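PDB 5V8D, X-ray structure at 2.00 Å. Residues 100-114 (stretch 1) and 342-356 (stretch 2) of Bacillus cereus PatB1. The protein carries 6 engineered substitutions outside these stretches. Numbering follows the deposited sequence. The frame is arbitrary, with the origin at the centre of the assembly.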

# COMPACT_ATOMS: atom_id res chain seq x y z
N ASN A 100 23.36 -2.42 2.88
CA ASN A 100 22.78 -3.74 3.14
C ASN A 100 21.36 -3.57 3.70
O ASN A 100 20.98 -4.19 4.68
CB ASN A 100 23.66 -4.55 4.11
CG ASN A 100 25.14 -4.55 3.71
OD1 ASN A 100 26.02 -4.20 4.50
ND2 ASN A 100 25.42 -4.93 2.46
N VAL A 101 20.61 -2.69 3.05
CA VAL A 101 19.21 -2.46 3.35
C VAL A 101 18.33 -3.02 2.24
O VAL A 101 18.46 -2.63 1.08
CB VAL A 101 18.91 -0.96 3.50
CG1 VAL A 101 17.44 -0.76 3.81
CG2 VAL A 101 19.81 -0.34 4.58
N GLU A 102 17.43 -3.94 2.61
CA GLU A 102 16.52 -4.56 1.64
C GLU A 102 15.49 -3.56 1.13
O GLU A 102 15.01 -2.69 1.86
CB GLU A 102 15.84 -5.79 2.27
CG GLU A 102 16.78 -7.01 2.48
CD GLU A 102 16.16 -8.08 3.39
OE1 GLU A 102 14.93 -8.08 3.57
OE2 GLU A 102 16.91 -8.90 3.95
N PHE A 103 15.14 -3.70 -0.15
CA PHE A 103 14.28 -2.75 -0.87
C PHE A 103 13.14 -3.52 -1.54
O PHE A 103 13.36 -4.20 -2.55
CB PHE A 103 15.12 -1.98 -1.89
CG PHE A 103 14.40 -0.86 -2.63
CD1 PHE A 103 13.03 -0.69 -2.57
CD2 PHE A 103 15.14 0.04 -3.40
CE1 PHE A 103 12.41 0.33 -3.27
CE2 PHE A 103 14.54 1.07 -4.09
CZ PHE A 103 13.17 1.22 -4.03
N TYR A 104 11.93 -3.42 -0.99
CA TYR A 104 10.73 -4.08 -1.55
C TYR A 104 9.78 -3.07 -2.22
O TYR A 104 9.56 -1.96 -1.70
CB TYR A 104 9.97 -4.88 -0.47
CG TYR A 104 10.84 -5.96 0.14
CD1 TYR A 104 11.05 -7.15 -0.52
CD2 TYR A 104 11.50 -5.75 1.35
CE1 TYR A 104 11.87 -8.11 -0.01
CE2 TYR A 104 12.32 -6.72 1.88
CZ TYR A 104 12.50 -7.90 1.19
OH TYR A 104 13.31 -8.89 1.69
N PHE A 105 9.25 -3.44 -3.38
CA PHE A 105 8.31 -2.55 -4.07
C PHE A 105 7.03 -3.33 -4.31
O PHE A 105 6.92 -4.06 -5.29
CB PHE A 105 8.87 -1.99 -5.40
CG PHE A 105 8.25 -0.66 -5.81
CD1 PHE A 105 6.93 -0.59 -6.27
CD2 PHE A 105 8.98 0.52 -5.73
CE1 PHE A 105 6.36 0.64 -6.62
CE2 PHE A 105 8.42 1.75 -6.09
CZ PHE A 105 7.10 1.80 -6.53
N ALA A 106 6.09 -3.18 -3.39
CA ALA A 106 4.80 -3.86 -3.47
C ALA A 106 3.84 -3.06 -4.35
O ALA A 106 3.77 -1.83 -4.27
CB ALA A 106 4.22 -4.06 -2.08
N LEU A 107 3.09 -3.75 -5.18
CA LEU A 107 2.24 -3.10 -6.17
C LEU A 107 0.80 -3.55 -6.09
O LEU A 107 0.40 -4.48 -6.78
CB LEU A 107 2.81 -3.36 -7.57
CG LEU A 107 4.16 -2.65 -7.73
CD1 LEU A 107 5.14 -3.49 -8.51
CD2 LEU A 107 3.95 -1.30 -8.40
N PRO A 108 0.02 -2.92 -5.21
CA PRO A 108 -1.42 -3.13 -5.22
C PRO A 108 -1.99 -2.76 -6.58
O PRO A 108 -1.62 -1.73 -7.14
CB PRO A 108 -1.94 -2.18 -4.14
CG PRO A 108 -0.79 -1.98 -3.24
CD PRO A 108 0.44 -2.07 -4.08
N PRO A 109 -2.88 -3.59 -7.11
CA PRO A 109 -3.48 -3.32 -8.41
C PRO A 109 -4.45 -2.14 -8.34
O PRO A 109 -5.37 -2.14 -7.51
CB PRO A 109 -4.21 -4.63 -8.75
CG PRO A 109 -3.66 -5.66 -7.79
CD PRO A 109 -3.30 -4.89 -6.55
N SER A 110 -4.25 -1.15 -9.21
CA SER A 110 -5.26 -0.14 -9.44
C SER A 110 -6.53 -0.84 -9.90
O SER A 110 -6.48 -1.89 -10.52
CB SER A 110 -4.81 0.90 -10.48
OG SER A 110 -4.53 0.27 -11.72
N LYS A 111 -7.67 -0.28 -9.53
CA LYS A 111 -8.94 -0.89 -9.81
C LYS A 111 -9.13 -1.04 -11.33
O LYS A 111 -9.76 -1.99 -11.80
CB LYS A 111 -10.06 -0.05 -9.18
CG LYS A 111 -11.49 -0.61 -9.32
CD LYS A 111 -12.42 0.40 -8.66
CE LYS A 111 -13.87 0.01 -8.65
NZ LYS A 111 -14.68 1.16 -8.13
N THR A 112 -8.56 -0.12 -12.10
CA THR A 112 -8.73 -0.18 -13.54
C THR A 112 -7.86 -1.26 -14.16
O THR A 112 -8.12 -1.71 -15.28
CB THR A 112 -8.44 1.17 -14.21
OG1 THR A 112 -7.28 1.76 -13.60
CG2 THR A 112 -9.63 2.08 -14.03
N ASN A 113 -6.84 -1.69 -13.43
CA ASN A 113 -6.07 -2.86 -13.86
C ASN A 113 -6.82 -4.13 -13.48
O ASN A 113 -7.14 -4.95 -14.34
CB ASN A 113 -4.67 -2.85 -13.24
CG ASN A 113 -3.71 -3.83 -13.92
OD1 ASN A 113 -3.98 -4.36 -14.99
ND2 ASN A 113 -2.58 -4.06 -13.27
N ALA A 114 -7.12 -4.29 -12.20
CA ALA A 114 -7.80 -5.48 -11.71
C ALA A 114 -9.15 -5.75 -12.39
O ALA A 114 -9.51 -6.91 -12.63
CB ALA A 114 -7.99 -5.39 -10.20
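Stretch 2 342-356: NINMVLFVYSDSNLS

Stretch 2 lies beside stretch 1 as a parallel β-strand. The axis of 345–349 runs at 14° to that of 102–107 and approaches it to 4.6 Å, with Y104 opposite L347 (CA–CA 4.6 Å) and F105 opposite F348 (CA–CA 4.7 Å). The backbone ladder alternates in the parallel manner: V346 N donates to E102 O (2.9 Å), Y104 N to V346 O (2.8 Å), F348 N to Y104 O (2.8 Å) and A106 N to F348 O (2.9 Å). It loosens at its end, where the bond from Y350 N to A106 O is weak at 3.4 Å. At the other end the strands part enough to admit a water, which accepts from E102 N and donates to N344 O.

Extended phi/psi values send alternate side chains to opposite faces. On one, F103, F105 and F348 form an aromatic layer, with V346 beside F103 (F103 CD1 to V346 CG1 4.3 Å). The F348 ring, with chi1 m, touches both phenylalanines of stretch 1: CE1 meets F103 CE1 rim to rim at 3.4 Å, while CG lies 3.6 Å from F105 CE2. The F105 and F348 planes are nearly parallel but slid apart, so F348 CB, rather than its ring, sits over the F105 face. F105 then turns its edge toward the Y350 ring (CZ–CD2 4.0 Å). On the other face L347 CD1 reaches both Y104 CB (3.6 Å) and A106 CB (4.1 Å).

Where stretch 1 leaves its strand, P108 CG packs on V349 CG1 (3.7 Å); beyond V349, P108 O accepts from D352 N (2.7 Å). D352, chi1 p, points toward stretch 1 and buries 99 Å² there. Its carboxylate lies beside the start of the 111–114 helix, with OD1 accepting from S110 N (2.9 Å) and OD2 from N113 ND2 (2.7 Å). Nearby, L107 CD2 meets L355 CD2 at 4.0 Å.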

# COMPACT_ATOMS: atom_id res chain seq x y z
N ASN A 342 17.61 5.64 11.35
CA ASN A 342 18.24 4.32 11.32
C ASN A 342 17.36 3.24 10.69
O ASN A 342 17.05 2.21 11.30
CB ASN A 342 18.65 3.90 12.73
CG ASN A 342 19.43 2.62 12.74
OD1 ASN A 342 20.18 2.34 11.79
ND2 ASN A 342 19.24 1.81 13.78
N ILE A 343 16.91 3.50 9.47
CA ILE A 343 16.04 2.56 8.79
C ILE A 343 16.86 1.39 8.24
O ILE A 343 17.94 1.61 7.67
CB ILE A 343 15.28 3.25 7.66
CG1 ILE A 343 14.33 4.31 8.23
CG2 ILE A 343 14.56 2.22 6.81
CD1 ILE A 343 13.20 3.73 9.05
N ASN A 344 16.37 0.16 8.39
CA ASN A 344 17.11 -0.97 7.83
C ASN A 344 16.30 -1.86 6.88
O ASN A 344 16.78 -2.89 6.41
CB ASN A 344 17.73 -1.83 8.95
CG ASN A 344 16.69 -2.42 9.90
OD1 ASN A 344 15.55 -2.66 9.52
ND2 ASN A 344 17.10 -2.67 11.14
N MET A 345 15.07 -1.45 6.58
CA MET A 345 14.31 -2.09 5.51
C MET A 345 13.38 -1.08 4.86
O MET A 345 12.75 -0.26 5.55
CB MET A 345 13.53 -3.30 6.03
CG MET A 345 12.59 -3.91 4.96
SD MET A 345 11.52 -5.26 5.53
CE MET A 345 12.68 -6.32 6.33
N VAL A 346 13.29 -1.11 3.54
CA VAL A 346 12.39 -0.20 2.85
C VAL A 346 11.34 -0.96 2.03
O VAL A 346 11.65 -1.90 1.31
CB VAL A 346 13.20 0.76 1.95
CG1 VAL A 346 12.28 1.57 1.04
CG2 VAL A 346 14.10 1.66 2.82
N LEU A 347 10.09 -0.53 2.18
CA LEU A 347 8.97 -1.12 1.47
C LEU A 347 8.12 -0.02 0.82
O LEU A 347 7.57 0.83 1.50
CB LEU A 347 8.13 -1.95 2.45
CG LEU A 347 6.77 -2.51 2.03
CD1 LEU A 347 6.94 -3.61 0.96
CD2 LEU A 347 6.00 -3.05 3.24
N PHE A 348 7.98 -0.04 -0.50
CA PHE A 348 6.97 0.83 -1.10
C PHE A 348 5.65 0.07 -1.17
O PHE A 348 5.64 -1.14 -1.40
CB PHE A 348 7.33 1.31 -2.51
CG PHE A 348 8.39 2.37 -2.57
CD1 PHE A 348 9.72 2.08 -2.25
CD2 PHE A 348 8.08 3.63 -3.03
CE1 PHE A 348 10.71 3.06 -2.33
CE2 PHE A 348 9.07 4.61 -3.12
CZ PHE A 348 10.38 4.32 -2.76
N VAL A 349 4.56 0.81 -0.97
CA VAL A 349 3.21 0.34 -1.29
C VAL A 349 2.51 1.40 -2.16
O VAL A 349 1.84 2.34 -1.66
CB VAL A 349 2.37 0.04 -0.02
CG1 VAL A 349 1.03 -0.58 -0.40
CG2 VAL A 349 3.14 -0.89 0.93
N TYR A 350 2.72 1.27 -3.47
CA TYR A 350 2.16 2.18 -4.47
C TYR A 350 1.22 1.37 -5.37
O TYR A 350 1.54 0.22 -5.70
CB TYR A 350 3.26 2.81 -5.33
CG TYR A 350 4.06 3.94 -4.74
CD1 TYR A 350 4.14 4.13 -3.36
CD2 TYR A 350 4.73 4.84 -5.56
CE1 TYR A 350 4.87 5.20 -2.82
CE2 TYR A 350 5.47 5.89 -5.03
CZ TYR A 350 5.52 6.06 -3.65
OH TYR A 350 6.24 7.10 -3.12
N SER A 351 0.09 1.93 -5.77
CA SER A 351 -0.78 1.23 -6.71
C SER A 351 -0.04 1.04 -8.04
O SER A 351 0.79 1.88 -8.39
CB SER A 351 -2.10 1.99 -6.92
OG SER A 351 -2.05 2.86 -8.03
N ASP A 352 -0.35 -0.03 -8.79
CA ASP A 352 0.44 -0.34 -9.98
C ASP A 352 0.17 0.57 -11.21
O ASP A 352 0.53 0.25 -12.34
CB ASP A 352 0.25 -1.81 -10.36
CG ASP A 352 -1.16 -2.15 -10.83
OD1 ASP A 352 -2.00 -1.24 -11.05
OD2 ASP A 352 -1.43 -3.35 -10.99
N SER A 353 -0.47 1.71 -10.96
CA SER A 353 -0.61 2.76 -11.97
C SER A 353 0.22 3.98 -11.56
O SER A 353 0.39 4.93 -12.32
CB SER A 353 -2.08 3.14 -12.17
OG SER A 353 -2.58 3.92 -11.09
N ASN A 354 0.74 3.94 -10.34
CA ASN A 354 1.48 5.05 -9.80
C ASN A 354 2.97 4.75 -10.00
O ASN A 354 3.69 4.41 -9.06
CB ASN A 354 1.10 5.25 -8.32
CG ASN A 354 1.85 6.41 -7.65
OD1 ASN A 354 2.49 7.22 -8.30
ND2 ASN A 354 1.77 6.47 -6.31
N LEU A 355 3.41 4.85 -11.25
CA LEU A 355 4.69 4.28 -11.64
C LEU A 355 5.76 5.33 -11.98
O LEU A 355 6.84 4.97 -12.44
CB LEU A 355 4.49 3.35 -12.85
CG LEU A 355 3.51 2.16 -12.69
CD1 LEU A 355 3.50 1.34 -13.98
CD2 LEU A 355 3.84 1.26 -11.48
N SER A 356 5.44 6.60 -11.75
CA SER A 356 6.34 7.71 -12.07
C SER A 356 5.77 9.01 -11.50
O SER A 356 4.67 9.01 -10.93
CB SER A 356 6.52 7.86 -13.58
OG SER A 356 5.29 8.21 -14.19
O HOH W 1 17.42 -5.03 4.97
O HOH W 2 0.22 -5.36 -9.41
O HOH W 3 -2.51 0.13 -13.15